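Local structure of polyketide biosynthesis 3-hydroxy-3-methylglutaryl-ACP synthase PksG (4YXT) at residues P47-D50 with P51-G55; S67-E70 with K71-E75; S116-A119 with G120-A124; T227-E230 with Y231-V235; G275-T278 with D279-T282. The protein catalyses the aldol condensation of an acetyl group carried by an acyl-carrier protein with a beta-ketothioester polyketide intermediate during bacillaene biosynthesis. The protein carries 1 engineered substitution. One frame throughout, in Å; residues are numbered along the deposited sequence.

Contact 1 of 5, residues P47-D50 with P51-G55; sequences PYED and PVTFG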
loop_
_atom_site.group_PDB
_atom_site.type_symbol
_atom_site.label_atom_id
_atom_site.label_comp_id
_atom_site.label_asym_id
_atom_site.label_seq_id
_atom_site.Cartn_x
_atom_site.Cartn_y
_atom_site.Cartn_z
ATOM N N PRO A 47 8.522 -15.947 -18.440
ATOM C CA PRO A 47 7.204 -15.527 -18.896
ATOM C C PRO A 47 6.037 -16.104 -18.100
ATOM O O PRO A 47 4.976 -15.477 -18.026
ATOM C CB PRO A 47 7.177 -16.058 -20.336
ATOM C CG PRO A 47 8.583 -15.892 -20.774
ATOM C CD PRO A 47 9.387 -16.303 -19.581
ATOM N N TYR A 48 6.210 -17.283 -17.515
ATOM C CA TYR A 48 5.136 -17.893 -16.753
ATOM C C TYR A 48 5.351 -17.716 -15.239
ATOM O O TYR A 48 4.864 -18.482 -14.431
ATOM C CB TYR A 48 4.954 -19.365 -17.143
ATOM C CG TYR A 48 6.222 -20.117 -17.339
ATOM C CD1 TYR A 48 6.736 -20.369 -18.620
ATOM C CD2 TYR A 48 6.944 -20.564 -16.243
ATOM C CE1 TYR A 48 7.927 -21.078 -18.774
ATOM C CE2 TYR A 48 8.116 -21.260 -16.389
ATOM C CZ TYR A 48 8.602 -21.520 -17.643
ATOM O OH TYR A 48 9.777 -22.228 -17.715
ATOM N N GLU A 49 6.136 -16.719 -14.870
ATOM C CA GLU A 49 6.217 -16.326 -13.482
ATOM C C GLU A 49 5.742 -14.900 -13.468
ATOM O O GLU A 49 5.777 -14.211 -14.491
ATOM C CB GLU A 49 7.610 -16.439 -12.977
ATOM C CG GLU A 49 8.132 -17.854 -12.989
ATOM C CD GLU A 49 9.572 -17.880 -12.595
ATOM O OE1 GLU A 49 10.422 -17.373 -13.371
ATOM O OE2 GLU A 49 9.828 -18.346 -11.475
ATOM N N ASP A 50 5.233 -14.508 -12.315
ATOM C CA ASP A 50 4.837 -13.153 -12.069
ATOM C C ASP A 50 5.018 -12.892 -10.574
ATOM O O ASP A 50 5.533 -13.734 -9.866
ATOM C CB ASP A 50 3.425 -12.915 -12.588
ATOM C CG ASP A 50 2.361 -13.505 -11.719
ATOM O OD1 ASP A 50 2.662 -14.095 -10.660
ATOM O OD2 ASP A 50 1.198 -13.284 -12.092
ATOM N N PRO A 51 4.676 -11.693 -10.102
ATOM C CA PRO A 51 4.819 -11.519 -8.626
ATOM C C PRO A 51 3.965 -12.381 -7.717
ATOM O O PRO A 51 4.292 -12.522 -6.524
ATOM C CB PRO A 51 4.461 -10.055 -8.430
ATOM C CG PRO A 51 4.818 -9.437 -9.749
ATOM C CD PRO A 51 4.475 -10.422 -10.802
ATOM N N VAL A 52 2.829 -12.846 -8.196
ATOM C CA VAL A 52 2.027 -13.831 -7.443
ATOM C C VAL A 52 2.781 -15.169 -7.312
ATOM O O VAL A 52 2.974 -15.698 -6.217
ATOM C CB VAL A 52 0.679 -14.089 -8.136
ATOM C CG1 VAL A 52 -0.104 -15.121 -7.342
ATOM C CG2 VAL A 52 -0.083 -12.753 -8.284
ATOM N N THR A 53 3.276 -15.669 -8.431
ATOM C CA THR A 53 3.997 -16.919 -8.403
ATOM C C THR A 53 5.182 -16.779 -7.492
ATOM O O THR A 53 5.434 -17.671 -6.679
ATOM C CB THR A 53 4.439 -17.401 -9.807
ATOM O OG1 THR A 53 5.440 -16.529 -10.345
ATOM C CG2 THR A 53 3.225 -17.455 -10.765
ATOM N N PHE A 54 5.883 -15.643 -7.616
ATOM C CA PHE A 54 7.111 -15.427 -6.850
ATOM C C PHE A 54 6.759 -15.359 -5.386
ATOM O O PHE A 54 7.464 -15.970 -4.610
ATOM C CB PHE A 54 7.868 -14.150 -7.253
ATOM C CG PHE A 54 8.988 -14.378 -8.211
ATOM C CD1 PHE A 54 8.735 -14.734 -9.504
ATOM C CD2 PHE A 54 10.313 -14.220 -7.804
ATOM C CE1 PHE A 54 9.786 -14.955 -10.405
ATOM C CE2 PHE A 54 11.372 -14.432 -8.678
ATOM C CZ PHE A 54 11.108 -14.806 -9.985
ATOM N N GLY A 55 5.660 -14.653 -5.034
ATOM C CA GLY A 55 5.208 -14.542 -3.636
ATOM C C GLY A 55 4.682 -15.861 -3.025
ATOM O O GLY A 55 4.984 -16.194 -1.861
#
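Asp50 and Thr53 grip each other twice where the loop after strand 41-43 turns into helix 51-64. Asp50 OD1 accepts from Thr53 N at 2.8 Å in a nearly straight bond (168°), the N-H meeting the oxygen almost along its C-O axis. In return, Asp50 N donates to Thr53 OG1, also at 2.8 Å. Asp50 CG (chi1 76°) sits between its own backbone N and carbonyl carbon, which bends the carboxylate forward over the first turn; Thr53 OG1, placed likewise on its own residue, turns back to Asp50 N. The same turn of Thr53 lays CG2 beside the carboxylate, 3.4 Å from Asp50 OD1. This reciprocal pair is a capping box, with Asp50 as N-cap, and Pro51 follows as the first helical residue. The first regular bond of the helix runs from Phe54 N to Asp50 O at 3.0 Å. Asp50 OD2 is taken up by a salt bridge to Arg414 and a hydrogen bond to Tyr416, which ties the cap to strand 413-419.

The packing is looser on the Glu49 side, although no touching residue here is exposed to solvent. Glu49 CB lies in the plane of the Phe54 ring at its edge, 3.7 Å from CE1, while OE2 stands 3.6 Å from the same CE1 with carboxylate and ring planes 41° apart. This is a van der Waals contact, and Glu49 OE1 accepts from Leu46 N. Further back, the Tyr48 ring meets the rings of Phe388 and Phe405.

Contact 2 of 5, residues S67-E70 with K71-E75; sequences SEAE and KDRIE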
loop_
_atom_site.group_PDB
_atom_site.type_symbol
_atom_site.label_atom_id
_atom_site.label_comp_id
_atom_site.label_asym_id
_atom_site.label_seq_id
_atom_site.Cartn_x
_atom_site.Cartn_y
_atom_site.Cartn_z
ATOM N N SER A 67 0.673 -25.659 11.533
ATOM C CA SER A 67 -0.561 -26.381 11.791
ATOM C C SER A 67 -1.731 -25.667 11.138
ATOM O O SER A 67 -1.623 -24.473 10.761
ATOM C CB SER A 67 -0.823 -26.466 13.300
ATOM O OG SER A 67 -1.272 -25.249 13.826
ATOM N N GLU A 68 -2.832 -26.389 11.003
ATOM C CA GLU A 68 -4.096 -25.766 10.627
ATOM C C GLU A 68 -4.485 -24.598 11.508
ATOM O O GLU A 68 -4.774 -23.522 10.994
ATOM C CB GLU A 68 -5.242 -26.779 10.589
ATOM C CG GLU A 68 -5.332 -27.525 9.263
ATOM C CD GLU A 68 -5.328 -26.592 8.085
ATOM O OE1 GLU A 68 -6.035 -25.561 8.153
ATOM O OE2 GLU A 68 -4.601 -26.882 7.110
ATOM N N ALA A 69 -4.466 -24.796 12.821
ATOM C CA ALA A 69 -4.807 -23.733 13.750
ATOM C C ALA A 69 -3.963 -22.487 13.473
ATOM O O ALA A 69 -4.494 -21.383 13.351
ATOM C CB ALA A 69 -4.618 -24.173 15.191
ATOM N N GLU A 70 -2.656 -22.684 13.353
ATOM C CA GLU A 70 -1.728 -21.585 13.131
ATOM C C GLU A 70 -2.066 -20.869 11.802
ATOM O O GLU A 70 -2.101 -19.651 11.764
ATOM C CB GLU A 70 -0.273 -22.088 13.103
ATOM C CG GLU A 70 0.322 -22.394 14.476
ATOM C CD GLU A 70 1.512 -23.361 14.446
ATOM O OE1 GLU A 70 1.875 -23.923 13.390
ATOM O OE2 GLU A 70 2.088 -23.594 15.510
ATOM N N LYS A 71 -2.339 -21.632 10.753
ATOM C CA LYS A 71 -2.588 -21.071 9.425
ATOM C C LYS A 71 -3.849 -20.206 9.467
ATOM O O LYS A 71 -3.834 -19.087 8.983
ATOM C CB LYS A 71 -2.715 -22.168 8.408
ATOM C CG LYS A 71 -2.860 -21.737 6.963
ATOM C CD LYS A 71 -3.067 -22.986 6.111
ATOM C CE LYS A 71 -2.794 -22.762 4.627
ATOM N NZ LYS A 71 -3.782 -23.435 3.735
ATOM N N ASP A 72 -4.904 -20.690 10.107
ATOM C CA ASP A 72 -6.093 -19.873 10.245
ATOM C C ASP A 72 -5.946 -18.635 11.114
ATOM O O ASP A 72 -6.768 -17.776 11.049
ATOM C CB ASP A 72 -7.267 -20.704 10.686
ATOM C CG ASP A 72 -7.869 -21.489 9.541
ATOM O OD1 ASP A 72 -7.478 -21.309 8.347
ATOM O OD2 ASP A 72 -8.775 -22.287 9.833
ATOM N N ARG A 73 -4.873 -18.498 11.878
ATOM C CA ARG A 73 -4.644 -17.228 12.572
ATOM C C ARG A 73 -3.968 -16.120 11.710
ATOM O O ARG A 73 -3.835 -14.975 12.198
ATOM C CB ARG A 73 -3.882 -17.455 13.890
ATOM C CG ARG A 73 -4.701 -18.141 14.965
ATOM C CD ARG A 73 -3.834 -18.399 16.182
ATOM N NE ARG A 73 -4.593 -18.276 17.436
ATOM C CZ ARG A 73 -5.229 -19.278 18.050
ATOM N NH1 ARG A 73 -5.215 -20.515 17.546
ATOM N NH2 ARG A 73 -5.887 -19.041 19.183
ATOM N N ILE A 74 -3.527 -16.428 10.481
ATOM C CA ILE A 74 -3.046 -15.359 9.608
ATOM C C ILE A 74 -4.266 -14.477 9.336
ATOM O O ILE A 74 -5.176 -14.906 8.621
ATOM C CB ILE A 74 -2.574 -15.732 8.171
ATOM C CG1 ILE A 74 -1.614 -16.913 8.070
ATOM C CG2 ILE A 74 -1.918 -14.500 7.534
ATOM C CD1 ILE A 74 -0.443 -16.887 8.977
ATOM N N GLU A 75 -4.285 -13.272 9.870
ATOM C CA GLU A 75 -5.370 -12.339 9.581
ATOM C C GLU A 75 -5.022 -11.015 8.857
ATOM O O GLU A 75 -5.882 -10.189 8.692
ATOM C CB GLU A 75 -6.004 -12.007 10.876
ATOM C CG GLU A 75 -6.891 -13.124 11.303
ATOM C CD GLU A 75 -7.325 -12.929 12.703
ATOM O OE1 GLU A 75 -7.547 -11.755 13.105
ATOM O OE2 GLU A 75 -7.390 -13.946 13.381
#
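Lys71 hangs over the first turn of the short helix 68-72, its backbone N donating to Ser67 O at 2.9 Å. Its CB rests on two carbonyl oxygens of that turn, 3.5 Å from Ser67 O and 3.6 Å from Glu68 O. With CG anti to the backbone N (chi1 -175°), the chain then runs outward, extended as far as CE. CG meets nothing close in residues 67-70, and CD passes Glu68 OE2 only loosely, at 4.3 Å. Beyond the bend at chi4, NZ is 4.9 Å from that oxygen, too far for a salt bridge, and donates instead to Leu99 O and Gly100 O.

The N-terminal end of the helix is closed by a capping box of Ser67 and Glu70: Glu70 N donates to Ser67 OG, and Ser67 N reaches Glu70 OE1 at 2.8 Å from above the carboxylate plane. After Lys71, Asp72 N meets Glu68 O at 3.0 Å, nearly along the carbonyl axis. Arg73 N donates to Glu70 O, standing well above that carbonyl's plane, and makes a weak bond to Ala69 O as well. Glu68 and Asp72 bring like charges to 4.5 Å (OE1 to OD1) at the solvent-facing surface.

Lys71 thus links helix 68-72 to the end of helix 91-99, while the chain goes on through Arg73 into strand 74-80, where Ile74 packs on Lys137 and Leu139 of strand 137-145.

Contact 3 of 5, residues S116-A119 with G120-A124; sequences SGTA and GFQMA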
loop_
_atom_site.group_PDB
_atom_site.type_symbol
_atom_site.label_atom_id
_atom_site.label_comp_id
_atom_site.label_asym_id
_atom_site.label_seq_id
_atom_site.Cartn_x
_atom_site.Cartn_y
_atom_site.Cartn_z
ATOM N N SER A 116 8.917 -0.557 0.475
ATOM C CA SER A 116 7.642 -1.209 0.600
ATOM C C SER A 116 7.665 -2.359 1.620
ATOM O O SER A 116 6.761 -2.504 2.388
ATOM C CB SER A 116 7.191 -1.714 -0.762
ATOM O OG SER A 116 8.001 -2.833 -1.093
ATOM N N GLY A 117 8.738 -3.140 1.610
ATOM C CA GLY A 117 8.865 -4.294 2.385
ATOM C C GLY A 117 8.788 -3.914 3.856
ATOM O O GLY A 117 7.974 -4.455 4.582
ATOM N N THR A 118 9.622 -2.967 4.257
ATOM C CA THR A 118 9.630 -2.442 5.615
ATOM C C THR A 118 8.327 -1.797 6.095
ATOM O O THR A 118 7.937 -1.900 7.304
ATOM C CB THR A 118 10.786 -1.423 5.704
ATOM O OG1 THR A 118 12.018 -2.147 5.665
ATOM C CG2 THR A 118 10.716 -0.603 6.955
ATOM N N ALA A 119 7.708 -1.046 5.205
ATOM C CA ALA A 119 6.418 -0.418 5.447
ATOM C C ALA A 119 5.476 -1.567 5.809
ATOM O O ALA A 119 4.895 -1.583 6.874
ATOM C CB ALA A 119 5.927 0.346 4.207
ATOM N N GLY A 120 5.416 -2.575 4.976
ATOM C CA GLY A 120 4.596 -3.768 5.259
ATOM C C GLY A 120 4.815 -4.358 6.655
ATOM O O GLY A 120 3.879 -4.545 7.451
ATOM N N PHE A 121 6.084 -4.645 6.938
ATOM C CA PHE A 121 6.485 -5.330 8.152
ATOM C C PHE A 121 6.239 -4.465 9.361
ATOM O O PHE A 121 5.792 -4.968 10.383
ATOM C CB PHE A 121 7.966 -5.732 8.020
ATOM C CG PHE A 121 8.605 -6.200 9.287
ATOM C CD1 PHE A 121 8.300 -7.438 9.811
ATOM C CD2 PHE A 121 9.531 -5.418 9.934
ATOM C CE1 PHE A 121 8.889 -7.874 10.983
ATOM C CE2 PHE A 121 10.140 -5.848 11.113
ATOM C CZ PHE A 121 9.828 -7.085 11.621
ATOM N N GLN A 122 6.520 -3.173 9.281
ATOM C CA GLN A 122 6.187 -2.288 10.404
ATOM C C GLN A 122 4.699 -2.247 10.704
ATOM O O GLN A 122 4.280 -2.201 11.898
ATOM C CB GLN A 122 6.707 -0.877 10.228
ATOM C CG GLN A 122 8.179 -0.782 10.354
ATOM C CD GLN A 122 8.759 -1.382 11.629
ATOM O OE1 GLN A 122 8.065 -1.556 12.653
ATOM N NE2 GLN A 122 10.064 -1.677 11.577
ATOM N N MET A 123 3.897 -2.293 9.670
ATOM C CA MET A 123 2.493 -2.197 9.886
ATOM C C MET A 123 2.050 -3.531 10.490
ATOM O O MET A 123 1.203 -3.521 11.338
ATOM C CB MET A 123 1.723 -1.897 8.601
ATOM C CG MET A 123 2.027 -0.551 7.982
ATOM S SD MET A 123 1.658 0.934 8.964
ATOM C CE MET A 123 3.316 1.413 9.452
ATOM N N ALA A 124 2.691 -4.640 10.114
ATOM C CA ALA A 124 2.293 -5.937 10.602
ATOM C C ALA A 124 2.709 -6.038 12.090
ATOM O O ALA A 124 1.955 -6.557 12.860
ATOM C CB ALA A 124 2.953 -7.030 9.839
#
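Thr118 O accepts from Gln122 N at 2.7 Å, the shortest polar bond of this turn and a nearly straight one (166°). The donor is tilted from the carbonyl plane, and the Gln122 side chain crowds the same oxygen, its CB and CG each 3.3 Å away. CG lies there because it is anti to its own carbonyl carbon (chi1 -71°), beside the backbone N; a bend at chi2 then turns the amide aside, and Thr118 CG2 comes within 4.2 Å of Gln122 CG.

Met123 repeats the pattern on Ala119: its N donates to Ala119 O nearly along the carbonyl axis, with Met123 CG 3.2 Å from that oxygen. Phe121 instead swings its ring away from the preceding turn, leaving CB 3.7 Å from Gly117 O, and the ring packs on Ile186, Tyr335 and Phe303. Ala119 and Met123 lie against Phe108 of the second subunit, so helix 116-130 is packed between its own chain and the dimer partner.

The run from Ser116 to Met123 is an unbroken alpha-helix that begins just after Cys114, the acyl-thioester residue by similarity, as in other thiolase-fold enzymes. In these buried turns the carbonyls of Ser116 to Ala119 are all met by backbone N-H groups within the helix, and the Thr118 hydroxyl is satisfied outside it by a hydrogen bond to Tyr335 OH.

Contact 4 of 5, residues T227-E230 with Y231-V235; sequences TFLE and YQKRV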
loop_
_atom_site.group_PDB
_atom_site.type_symbol
_atom_site.label_atom_id
_atom_site.label_comp_id
_atom_site.label_asym_id
_atom_site.label_seq_id
_atom_site.Cartn_x
_atom_site.Cartn_y
_atom_site.Cartn_z
ATOM N N THR A 227 18.661 8.309 9.293
ATOM C CA THR A 227 17.857 7.293 9.981
ATOM C C THR A 227 18.509 6.888 11.295
ATOM O O THR A 227 17.846 6.734 12.334
ATOM C CB THR A 227 17.567 6.063 9.074
ATOM O OG1 THR A 227 18.774 5.511 8.555
ATOM C CG2 THR A 227 16.652 6.429 7.945
ATOM N N PHE A 228 19.831 6.739 11.289
ATOM C CA PHE A 228 20.516 6.340 12.520
ATOM C C PHE A 228 20.466 7.426 13.577
ATOM O O PHE A 228 20.283 7.144 14.755
ATOM C CB PHE A 228 21.978 5.876 12.302
ATOM C CG PHE A 228 22.584 5.299 13.557
ATOM C CD1 PHE A 228 22.111 4.121 14.062
ATOM C CD2 PHE A 228 23.534 6.006 14.297
ATOM C CE1 PHE A 228 22.579 3.611 15.273
ATOM C CE2 PHE A 228 24.020 5.482 15.500
ATOM C CZ PHE A 228 23.553 4.274 15.970
ATOM N N LEU A 229 20.710 8.659 13.156
ATOM C CA LEU A 229 20.519 9.850 13.989
ATOM C C LEU A 229 19.119 9.837 14.633
ATOM O O LEU A 229 18.956 10.022 15.894
ATOM C CB LEU A 229 20.639 11.110 13.119
ATOM C CG LEU A 229 21.430 12.341 13.551
ATOM C CD1 LEU A 229 22.742 12.326 12.765
ATOM C CD2 LEU A 229 20.681 13.669 13.332
ATOM N N GLU A 230 18.090 9.576 13.816
ATOM C CA GLU A 230 16.724 9.548 14.398
ATOM C C GLU A 230 16.566 8.411 15.450
ATOM O O GLU A 230 16.054 8.616 16.571
ATOM C CB GLU A 230 15.659 9.478 13.315
ATOM C CG GLU A 230 15.712 10.626 12.302
ATOM C CD GLU A 230 14.992 11.916 12.777
ATOM O OE1 GLU A 230 14.624 12.024 13.994
ATOM O OE2 GLU A 230 14.797 12.827 11.917
ATOM N N TYR A 231 17.044 7.222 15.102
ATOM C CA TYR A 231 17.036 6.077 16.027
ATOM C C TYR A 231 17.712 6.390 17.349
ATOM O O TYR A 231 17.196 6.073 18.403
ATOM C CB TYR A 231 17.754 4.933 15.358
ATOM C CG TYR A 231 17.843 3.646 16.133
ATOM C CD1 TYR A 231 18.890 3.443 17.015
ATOM C CD2 TYR A 231 16.950 2.590 15.912
ATOM C CE1 TYR A 231 19.034 2.263 17.704
ATOM C CE2 TYR A 231 17.088 1.403 16.601
ATOM C CZ TYR A 231 18.136 1.250 17.498
ATOM O OH TYR A 231 18.371 0.098 18.186
ATOM N N GLN A 232 18.896 6.980 17.261
ATOM C CA GLN A 232 19.664 7.442 18.426
ATOM C C GLN A 232 18.897 8.449 19.265
ATOM O O GLN A 232 18.918 8.401 20.489
ATOM C CB GLN A 232 20.960 8.138 17.963
ATOM C CG GLN A 232 22.066 7.205 17.547
ATOM C CD GLN A 232 23.396 7.924 17.431
ATOM O OE1 GLN A 232 23.513 8.923 16.736
ATOM N NE2 GLN A 232 24.388 7.431 18.130
ATOM N N LYS A 233 18.224 9.378 18.614
ATOM C CA LYS A 233 17.443 10.337 19.381
ATOM C C LYS A 233 16.368 9.619 20.194
ATOM O O LYS A 233 16.047 10.068 21.248
ATOM C CB LYS A 233 16.869 11.442 18.510
ATOM C CG LYS A 233 17.959 12.199 17.764
ATOM C CD LYS A 233 17.448 13.476 17.112
ATOM C CE LYS A 233 18.606 14.243 16.498
ATOM N NZ LYS A 233 18.395 15.717 16.590
ATOM N N ARG A 234 15.882 8.470 19.713
ATOM C CA ARG A 234 14.884 7.677 20.416
ATOM C C ARG A 234 15.463 6.589 21.343
ATOM O O ARG A 234 14.778 6.119 22.232
ATOM C CB ARG A 234 13.956 7.042 19.386
ATOM C CG ARG A 234 12.989 8.052 18.766
ATOM C CD ARG A 234 12.407 7.547 17.451
ATOM N NE ARG A 234 11.589 8.540 16.786
ATOM C CZ ARG A 234 10.251 8.555 16.708
ATOM N NH1 ARG A 234 9.471 7.613 17.212
ATOM N NH2 ARG A 234 9.699 9.551 16.053
ATOM N N VAL A 235 16.713 6.191 21.120
ATOM C CA VAL A 235 17.299 5.045 21.800
ATOM C C VAL A 235 18.639 5.482 22.445
ATOM O O VAL A 235 19.745 5.249 21.903
ATOM C CB VAL A 235 17.501 3.857 20.838
ATOM C CG1 VAL A 235 18.078 2.677 21.610
ATOM C CG2 VAL A 235 16.189 3.490 20.134
HETATM O O HOH W 1 13.587 10.526 15.566
#
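Over one face of the Phe228 ring lies Gln232 CG, 3.3 Å from Phe228 CE2, and Gln232 CD comes to 3.2 Å from the same CE2. The amide is turned 32° from the ring plane, and its NE2 goes on to donate to Ala238 O. Tyr231 runs nearly parallel to Phe228, planes at 18°, but slid so far that the rings barely overlap; centroids are 6.0 Å apart and Phe228 CE1 meets Tyr231 CD1 obliquely. Over one face of the Tyr231 ring sits Val235 CG2, 3.9 Å above its centre.

Both rings leave the helix in the same manner, CG anti to the backbone N (chi1 -172° in Phe228), which carries them to the inner side of helix 213-234. There each meets Phe334 edge-to-face, and Tyr231 OH bonds Ser336, so this last stretch of the helix is fastened to strand 331-339 of the central sheet. The backbone keeps regular alpha-helical bonds up to Arg234, and Val235 is the first residue to leave helical angles.

The outer side is more exposed. Leu229 and Lys233 lie side by side, CD2 to CE 3.8 Å. A water accepts from Arg234 NE at 3.1 Å, lying in the guanidinium plane at its edge, and makes a long bond to Glu230 O. It lies between Arg234 NE and Glu230 OE1, which are 5.4 Å apart. The far end of the guanidinium crosses the dimer interface, to Glu75 and Ser133 of the second subunit.

Contact 5 of 5, residues G275-T278 with D279-T282; sequences GIET and DFLT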
loop_
_atom_site.group_PDB
_atom_site.type_symbol
_atom_site.label_atom_id
_atom_site.label_comp_id
_atom_site.label_asym_id
_atom_site.label_seq_id
_atom_site.Cartn_x
_atom_site.Cartn_y
_atom_site.Cartn_z
ATOM N N GLY A 275 40.352 -1.490 10.768
ATOM C CA GLY A 275 39.194 -1.650 11.643
ATOM C C GLY A 275 37.899 -1.603 10.859
ATOM O O GLY A 275 36.952 -2.270 11.245
ATOM N N ILE A 276 37.873 -0.866 9.740
ATOM C CA ILE A 276 36.679 -0.788 8.928
ATOM C C ILE A 276 36.426 -2.068 8.135
ATOM O O ILE A 276 35.275 -2.504 8.019
ATOM C CB ILE A 276 36.680 0.386 7.942
ATOM C CG1 ILE A 276 36.542 1.694 8.687
ATOM C CG2 ILE A 276 35.508 0.254 6.977
ATOM C CD1 ILE A 276 36.674 2.912 7.792
ATOM N N GLU A 277 37.474 -2.626 7.536
ATOM C CA GLU A 277 37.327 -3.893 6.798
ATOM C C GLU A 277 37.039 -5.012 7.784
ATOM O O GLU A 277 36.303 -5.934 7.507
ATOM C CB GLU A 277 38.595 -4.203 6.014
ATOM C CG GLU A 277 38.827 -3.254 4.840
ATOM C CD GLU A 277 37.857 -3.469 3.683
ATOM O OE1 GLU A 277 37.038 -4.409 3.751
ATOM O OE2 GLU A 277 37.911 -2.696 2.692
ATOM N N THR A 278 37.611 -4.904 8.962
ATOM C CA THR A 278 37.389 -5.903 9.995
ATOM C C THR A 278 35.882 -5.935 10.361
ATOM O O THR A 278 35.238 -6.986 10.370
ATOM C CB THR A 278 38.301 -5.610 11.208
ATOM O OG1 THR A 278 39.671 -5.721 10.786
ATOM C CG2 THR A 278 38.054 -6.580 12.341
ATOM N N ASP A 279 35.342 -4.755 10.636
ATOM C CA ASP A 279 33.963 -4.618 10.910
ATOM C C ASP A 279 33.073 -5.056 9.703
ATOM O O ASP A 279 32.047 -5.681 9.896
ATOM C CB ASP A 279 33.712 -3.169 11.350
ATOM C CG ASP A 279 32.364 -2.982 11.932
ATOM O OD1 ASP A 279 32.099 -3.464 13.038
ATOM O OD2 ASP A 279 31.560 -2.358 11.258
ATOM N N PHE A 280 33.465 -4.734 8.478
ATOM C CA PHE A 280 32.727 -5.195 7.315
ATOM C C PHE A 280 32.575 -6.736 7.278
ATOM O O PHE A 280 31.489 -7.262 6.962
ATOM C CB PHE A 280 33.378 -4.696 6.048
ATOM C CG PHE A 280 32.718 -5.195 4.773
ATOM C CD1 PHE A 280 31.574 -4.591 4.264
ATOM C CD2 PHE A 280 33.244 -6.281 4.087
ATOM C CE1 PHE A 280 30.985 -5.056 3.072
ATOM C CE2 PHE A 280 32.654 -6.757 2.916
ATOM C CZ PHE A 280 31.529 -6.134 2.399
ATOM N N LEU A 281 33.678 -7.430 7.581
ATOM C CA LEU A 281 33.777 -8.871 7.460
ATOM C C LEU A 281 32.973 -9.556 8.506
ATOM O O LEU A 281 32.292 -10.475 8.217
ATOM C CB LEU A 281 35.205 -9.330 7.699
ATOM C CG LEU A 281 36.203 -9.154 6.600
ATOM C CD1 LEU A 281 37.504 -9.773 7.097
ATOM C CD2 LEU A 281 35.686 -9.798 5.329
ATOM N N THR A 282 33.091 -9.093 9.752
ATOM C CA THR A 282 32.282 -9.595 10.845
ATOM C C THR A 282 30.758 -9.342 10.674
ATOM O O THR A 282 29.962 -10.270 10.740
ATOM C CB THR A 282 32.748 -8.926 12.121
ATOM O OG1 THR A 282 34.135 -9.186 12.261
ATOM C CG2 THR A 282 32.052 -9.474 13.305
#
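Helix 273-283 packs against helix 254-267, and near its C-terminal end Thr282 bonds twice to Thr278 one turn earlier. Thr278 O accepts from Thr282 N at 3.1 Å, almost straight (176°) and close to the carbonyl axis. Thr282 OG1 donates to the same oxygen, also at 3.1 Å but from above the carbonyl plane. The hydroxyl gets there because OG1 is anti to its carbonyl carbon, beside the backbone N (chi1 -56°), and so faces back along the helix. Thr278 OG1 makes a like bond to Ser274 O, so the i to i+4 threonine hydroxyl-to-carbonyl link occurs on two successive turns of this alpha-helix.

Leu281 lies over the neighbouring carbonyl: its N donates to Glu277 O at 3.0 Å, and its CG comes within 3.3 Å of that oxygen. Glu277 bends forward toward Phe280, where OE1 stays 4.2 Å from CD2, oblique to the ring. Lys258 of helix 254-267 meets both, in a cation-pi contact with Phe280 and a long, weak ion pair with Glu277. Asp279, its CB 3.4 Å from Gly275 O, sends its carboxylate to His261 and Arg283.

In the fold
The five contacts follow one another along the chain without nesting or crossing, and each spans only adjoining residues, so none closes a long loop. Contact 1 starts helix 51-64, and contact 2 forms the next helix, 68-72, before strand 74-80; their centres are about 24 Å apart. Contact 3 lies in the buried helix 116-130, about 9 Å from contact 2 at the nearest atoms. Contact 4 ends helix 213-234 beside the central sheet and, like contact 3, meets the second subunit; Glu75 of contact 2 pairs with Arg234 of contact 4 of the second subunit. Contact 5, about 38 Å from contact 1 between centres, lies where helix 273-283 rests against helix 254-267.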